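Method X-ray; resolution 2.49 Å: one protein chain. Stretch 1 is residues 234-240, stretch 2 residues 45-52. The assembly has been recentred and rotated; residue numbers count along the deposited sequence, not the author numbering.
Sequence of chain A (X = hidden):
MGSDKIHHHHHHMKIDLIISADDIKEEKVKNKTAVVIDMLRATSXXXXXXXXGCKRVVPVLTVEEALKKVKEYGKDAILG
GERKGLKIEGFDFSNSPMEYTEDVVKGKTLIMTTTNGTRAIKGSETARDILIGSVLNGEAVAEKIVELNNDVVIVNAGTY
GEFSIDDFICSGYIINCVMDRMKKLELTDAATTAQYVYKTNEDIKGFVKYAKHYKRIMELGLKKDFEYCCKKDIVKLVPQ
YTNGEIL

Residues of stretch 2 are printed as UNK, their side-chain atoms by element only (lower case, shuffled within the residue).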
ATOM      1  N   ILE A 234      26.338   2.791  -6.618  1.00 41.18           N
ATOM      2  CA  ILE A 234      27.626   3.406  -6.348  1.00 41.30           C
ATOM      3  C   ILE A 234      28.168   2.998  -4.981  1.00 40.82           C
ATOM      4  O   ILE A 234      29.332   3.209  -4.690  1.00 41.02           O
ATOM      5  CB  ILE A 234      27.632   4.945  -6.515  1.00 41.68           C
ATOM      6  CG1 ILE A 234      26.824   5.658  -5.440  1.00 42.28           C
ATOM      7  CG2 ILE A 234      27.138   5.350  -7.907  1.00 41.98           C
ATOM      8  CD1 ILE A 234      26.968   7.183  -5.582  1.00 42.41           C
ATOM      9  N   VAL A 235      27.354   2.384  -4.149  1.00 40.60           N
ATOM     10  CA  VAL A 235      27.850   1.878  -2.872  1.00 40.69           C
ATOM     11  C   VAL A 235      27.684   0.356  -2.822  1.00 40.72           C
ATOM     12  O   VAL A 235      26.613  -0.155  -3.140  1.00 41.19           O
ATOM     13  CB  VAL A 235      27.125   2.578  -1.709  1.00 40.99           C
ATOM     14  CG1 VAL A 235      27.475   1.924  -0.374  1.00 40.24           C
ATOM     15  CG2 VAL A 235      27.466   4.097  -1.725  1.00 40.63           C
ATOM     16  N   LYS A 236      28.756  -0.351  -2.468  1.00 40.86           N
ATOM     17  CA  LYS A 236      28.787  -1.833  -2.428  1.00 41.02           C
ATOM     18  C   LYS A 236      28.576  -2.387  -1.023  1.00 40.52           C
ATOM     19  O   LYS A 236      28.664  -3.575  -0.794  1.00 40.76           O
ATOM     20  CB  LYS A 236      30.126  -2.363  -2.961  1.00 41.34           C
ATOM     21  CG  LYS A 236      30.544  -1.833  -4.344  1.00 42.81           C
ATOM     22  CD  LYS A 236      29.431  -1.959  -5.404  1.00 44.85           C
ATOM     23  CE  LYS A 236      29.855  -1.263  -6.726  1.00 45.30           C
ATOM     24  NZ  LYS A 236      28.854  -1.493  -7.798  1.00 45.07           N
ATOM     25  N   LEU A 237      28.261  -1.505  -0.103  1.00 40.50           N
ATOM     26  CA  LEU A 237      28.105  -1.823   1.301  1.00 40.72           C
ATOM     27  C   LEU A 237      26.622  -1.980   1.647  1.00 40.31           C
ATOM     28  O   LEU A 237      25.769  -1.221   1.136  1.00 39.59           O
ATOM     29  CB  LEU A 237      28.619  -0.630   2.080  1.00 41.35           C
ATOM     30  CG  LEU A 237      29.356  -0.910   3.342  1.00 43.65           C
ATOM     31  CD1 LEU A 237      30.731  -1.430   2.995  1.00 43.50           C
ATOM     32  CD2 LEU A 237      29.399   0.411   4.094  1.00 45.70           C
ATOM     33  N   VAL A 238      26.321  -2.935   2.529  1.00 39.71           N
ATOM     34  CA  VAL A 238      24.972  -3.099   3.028  1.00 39.34           C
ATOM     35  C   VAL A 238      24.914  -2.921   4.523  1.00 39.15           C
ATOM     36  O   VAL A 238      25.078  -3.864   5.266  1.00 39.56           O
ATOM     37  CB  VAL A 238      24.425  -4.466   2.694  1.00 39.69           C
ATOM     38  CG1 VAL A 238      22.984  -4.576   3.180  1.00 39.77           C
ATOM     39  CG2 VAL A 238      24.503  -4.708   1.187  1.00 39.70           C
ATOM     40  N   PRO A 239      24.627  -1.710   4.983  1.00 39.40           N
ATOM     41  CA  PRO A 239      24.562  -1.528   6.425  1.00 39.77           C
ATOM     42  C   PRO A 239      23.483  -2.374   7.072  1.00 40.34           C
ATOM     43  O   PRO A 239      22.476  -2.717   6.452  1.00 39.96           O
ATOM     44  CB  PRO A 239      24.223  -0.047   6.594  1.00 39.72           C
ATOM     45  CG  PRO A 239      24.511   0.587   5.288  1.00 39.86           C
ATOM     46  CD  PRO A 239      24.313  -0.474   4.254  1.00 39.47           C
ATOM     47  N   GLN A 240      23.707  -2.698   8.331  1.00 41.14           N
ATOM     48  CA  GLN A 240      22.836  -3.601   9.014  1.00 41.75           C
ATOM     49  C   GLN A 240      22.589  -3.089  10.424  1.00 41.79           C
ATOM     50  O   GLN A 240      23.527  -2.734  11.125  1.00 42.31           O
ATOM     51  CB  GLN A 240      23.499  -4.951   9.003  1.00 41.84           C
ATOM     52  CG  GLN A 240      22.564  -6.049   9.275  1.00 44.33           C
ATOM     53  CD  GLN A 240      22.993  -7.387   8.700  1.00 45.79           C
ATOM     54  OE1 GLN A 240      23.966  -7.501   7.920  1.00 46.47           O
ATOM     55  NE2 GLN A 240      22.244  -8.418   9.080  1.00 45.57           N
ATOM     56  N   UNK A  45      21.624   8.679   3.347  1.00 38.26           N
ATOM     57  CA  UNK A  45      22.609   9.208   4.274  1.00 38.08           C
ATOM     58  C   UNK A  45      23.349   8.056   4.988  1.00 37.52           C
ATOM     59  O   UNK A  45      24.564   7.955   4.953  1.00 37.70           O
ATOM     60  c   UNK A  45      22.887  10.308   6.468  1.00 37.24           C
ATOM     61  c   UNK A  45      21.977  10.150   5.316  1.00 37.84           C
ATOM     62  c   UNK A  45      21.641  11.520   4.696  1.00 37.40           C
ATOM     63  N   UNK A  46      22.617   7.181   5.624  1.00 37.06           N
ATOM     64  CA  UNK A  46      23.243   6.094   6.349  1.00 37.15           C
ATOM     65  C   UNK A  46      24.222   5.314   5.448  1.00 37.72           C
ATOM     66  O   UNK A  46      25.358   5.050   5.844  1.00 37.55           O
ATOM     67  c   UNK A  46      20.057   5.443   8.241  1.00 33.23           C
ATOM     68  c   UNK A  46      21.472   5.877   8.077  1.00 34.83           C
ATOM     69  c   UNK A  46      22.860   3.891   7.483  1.00 36.12           C
ATOM     70  c   UNK A  46      22.204   5.158   6.950  1.00 36.36           C
ATOM     71  N   UNK A  47      23.757   4.959   4.257  1.00 37.95           N
ATOM     72  CA  UNK A  47      24.534   4.216   3.302  1.00 38.44           C
ATOM     73  C   UNK A  47      25.829   4.957   2.919  1.00 38.59           C
ATOM     74  O   UNK A  47      26.903   4.371   2.870  1.00 38.10           O
ATOM     75  o   UNK A  47      22.580   3.127   2.368  1.00 40.30           O
ATOM     76  c   UNK A  47      23.688   3.969   2.036  1.00 38.68           C
ATOM     77  c   UNK A  47      24.516   3.274   0.951  1.00 40.50           C
ATOM     78  N   UNK A  48      25.706   6.254   2.651  1.00 38.59           N
ATOM     79  CA  UNK A  48      26.825   7.060   2.245  1.00 38.56           C
ATOM     80  C   UNK A  48      27.847   7.209   3.400  1.00 38.63           C
ATOM     81  O   UNK A  48      29.062   7.001   3.225  1.00 38.90           O
ATOM     82  c   UNK A  48      26.321   8.430   1.742  1.00 38.84           C
ATOM     83  o   UNK A  48      25.514   8.234   0.578  1.00 38.37           O
ATOM     84  c   UNK A  48      27.474   9.369   1.396  1.00 38.43           C
ATOM     85  N   UNK A  49      27.346   7.544   4.570  1.00 38.00           N
ATOM     86  CA  UNK A  49      28.187   7.785   5.698  1.00 37.90           C
ATOM     87  C   UNK A  49      29.045   6.575   6.029  1.00 38.04           C
ATOM     88  O   UNK A  49      30.269   6.705   6.206  1.00 37.87           O
ATOM     89  c   UNK A  49      27.331   8.159   6.874  1.00 37.96           C
ATOM     90  N   UNK A  50      28.403   5.406   6.098  1.00 37.75           N
ATOM     91  CA  UNK A  50      29.089   4.161   6.405  1.00 37.87           C
ATOM     92  C   UNK A  50      30.099   3.747   5.339  1.00 37.58           C
ATOM     93  O   UNK A  50      31.194   3.308   5.670  1.00 37.63           O
ATOM     94  c   UNK A  50      26.203   2.687   8.264  1.00 38.82           C
ATOM     95  c   UNK A  50      27.554   3.203   8.099  1.00 38.08           C
ATOM     96  c   UNK A  50      28.510   2.516   9.068  1.00 39.07           C
ATOM     97  c   UNK A  50      28.067   3.052   6.670  1.00 37.88           C
ATOM     98  N   UNK A  51      29.735   3.958   4.087  1.00 37.25           N
ATOM     99  CA  UNK A  51      30.637   3.793   2.971  1.00 37.41           C
ATOM    100  C   UNK A  51      31.854   4.715   3.041  1.00 37.58           C
ATOM    101  O   UNK A  51      32.894   4.374   2.524  1.00 37.34           O
ATOM    102  n   UNK A  51      30.955   4.637  -0.418  1.00 35.76           N
ATOM    103  c   UNK A  51      29.892   4.073   1.663  1.00 37.43           C
ATOM    104  c   UNK A  51      30.690   3.676   0.449  1.00 36.77           C
ATOM    105  o   UNK A  51      31.076   2.523   0.299  1.00 36.45           O
ATOM    106  N   UNK A  52      31.705   5.891   3.642  1.00 38.05           N
ATOM    107  CA  UNK A  52      32.823   6.823   3.809  1.00 38.43           C
ATOM    108  C   UNK A  52      33.595   6.657   5.123  1.00 38.97           C
ATOM    109  O   UNK A  52      34.313   7.561   5.528  1.00 39.14           O
ATOM    110  n   UNK A  52      31.104   9.730   2.239  1.00 38.36           N
ATOM    111  o   UNK A  52      32.133   7.935   1.362  1.00 39.04           O
ATOM    112  c   UNK A  52      31.839   8.625   2.335  1.00 38.45           C
ATOM    113  c   UNK A  52      32.319   8.260   3.714  1.00 38.58           C
TER

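Position 45 carries three side-chain carbons, one bonded to CA and bearing the other two, and it lies out of reach of stretch 1. It takes no part in the contact; its O accepts a helical hydrogen bond from N of position 49 at 2.8 Å. A fork at CB with no heteroatom is valine, V45.

Position 46 has four carbons, forked at the first, with one arm two carbons long. Its CA-to-CB bond points sideways and the end of the chain leads away, so the short arm makes the approach, its carbon lying 4.3 Å from CB of P239. This is a light apolar touch on the proline ring. The fork at the first carbon with unequal arms is isoleucine, I46.

At position 47 the first carbon bears one oxygen and one carbon. The branch carbon meets CG1 of V235 at 3.5 Å, while CA lies 4.1 Å from CG of P239. The pattern is that of threonine, T47. The hydroxyl is hydrogen-bonded to a residue next to one of the stretches, so it brings no unmet polar demand to this greasy surface. Though its CB points sideways, T47 meets V235 with its methyl and P239 with CA, OG1 lying little farther from CG of P239 at 4.3 Å.

Position 48 repeats the pattern, one carbon carrying an oxygen and a carbon. Here CB points away, and the nearest approach of the side chain, its oxygen to CG2 of V235, is 5.1 Å, too far for a contact. It is again threonine, T48.

Position 49 has a single side-chain carbon and is also out of reach, which makes it alanine, A49.

Position 50 holds four carbons, with the fork at the second rather than the first, and points toward stretch 1. One terminal carbon packs 3.8 Å from CB of P239, and CB lies 3.9 Å from CD2 of L237, so it touches two residues of the facing segment. That is leucine, L50.

Position 51 shows two carbons, the second carrying one oxygen and one nitrogen. The oxygen sits 3.7 Å from CG1 of V235, a van der Waals contact, and the backbone N is 3.6 Å from CD2 of L237. That N already donates a hydrogen bond to O of T47 at 3.1 Å, so the leucine methyl rests against a satisfied turn of helix. The amide is that of asparagine, N51.

Position 52 has the same atoms, two carbons and a terminal oxygen and nitrogen. It is the first residue to leave helical phi/psi and makes no contact with stretch 1: asparagine, N52.

The contact is a helix face against an irregular strap. V235, L237 and P239 point toward the helix while K236 and V238 point away, an every-other-residue rule achieved without regular strand structure. The helix answers with positions 46, 47, 50 and 51, the three- and four-residue spacing that gathers side chains on one face. No hydrogen bond crosses the 355 Å² buried between the stretches; with N of 49 to 52 hydrogen-bonded within the stretch, the fit rests on methyls, a proline ring and close packing against the backbone.

Stretch 2, residues 45-52: VITTALNN
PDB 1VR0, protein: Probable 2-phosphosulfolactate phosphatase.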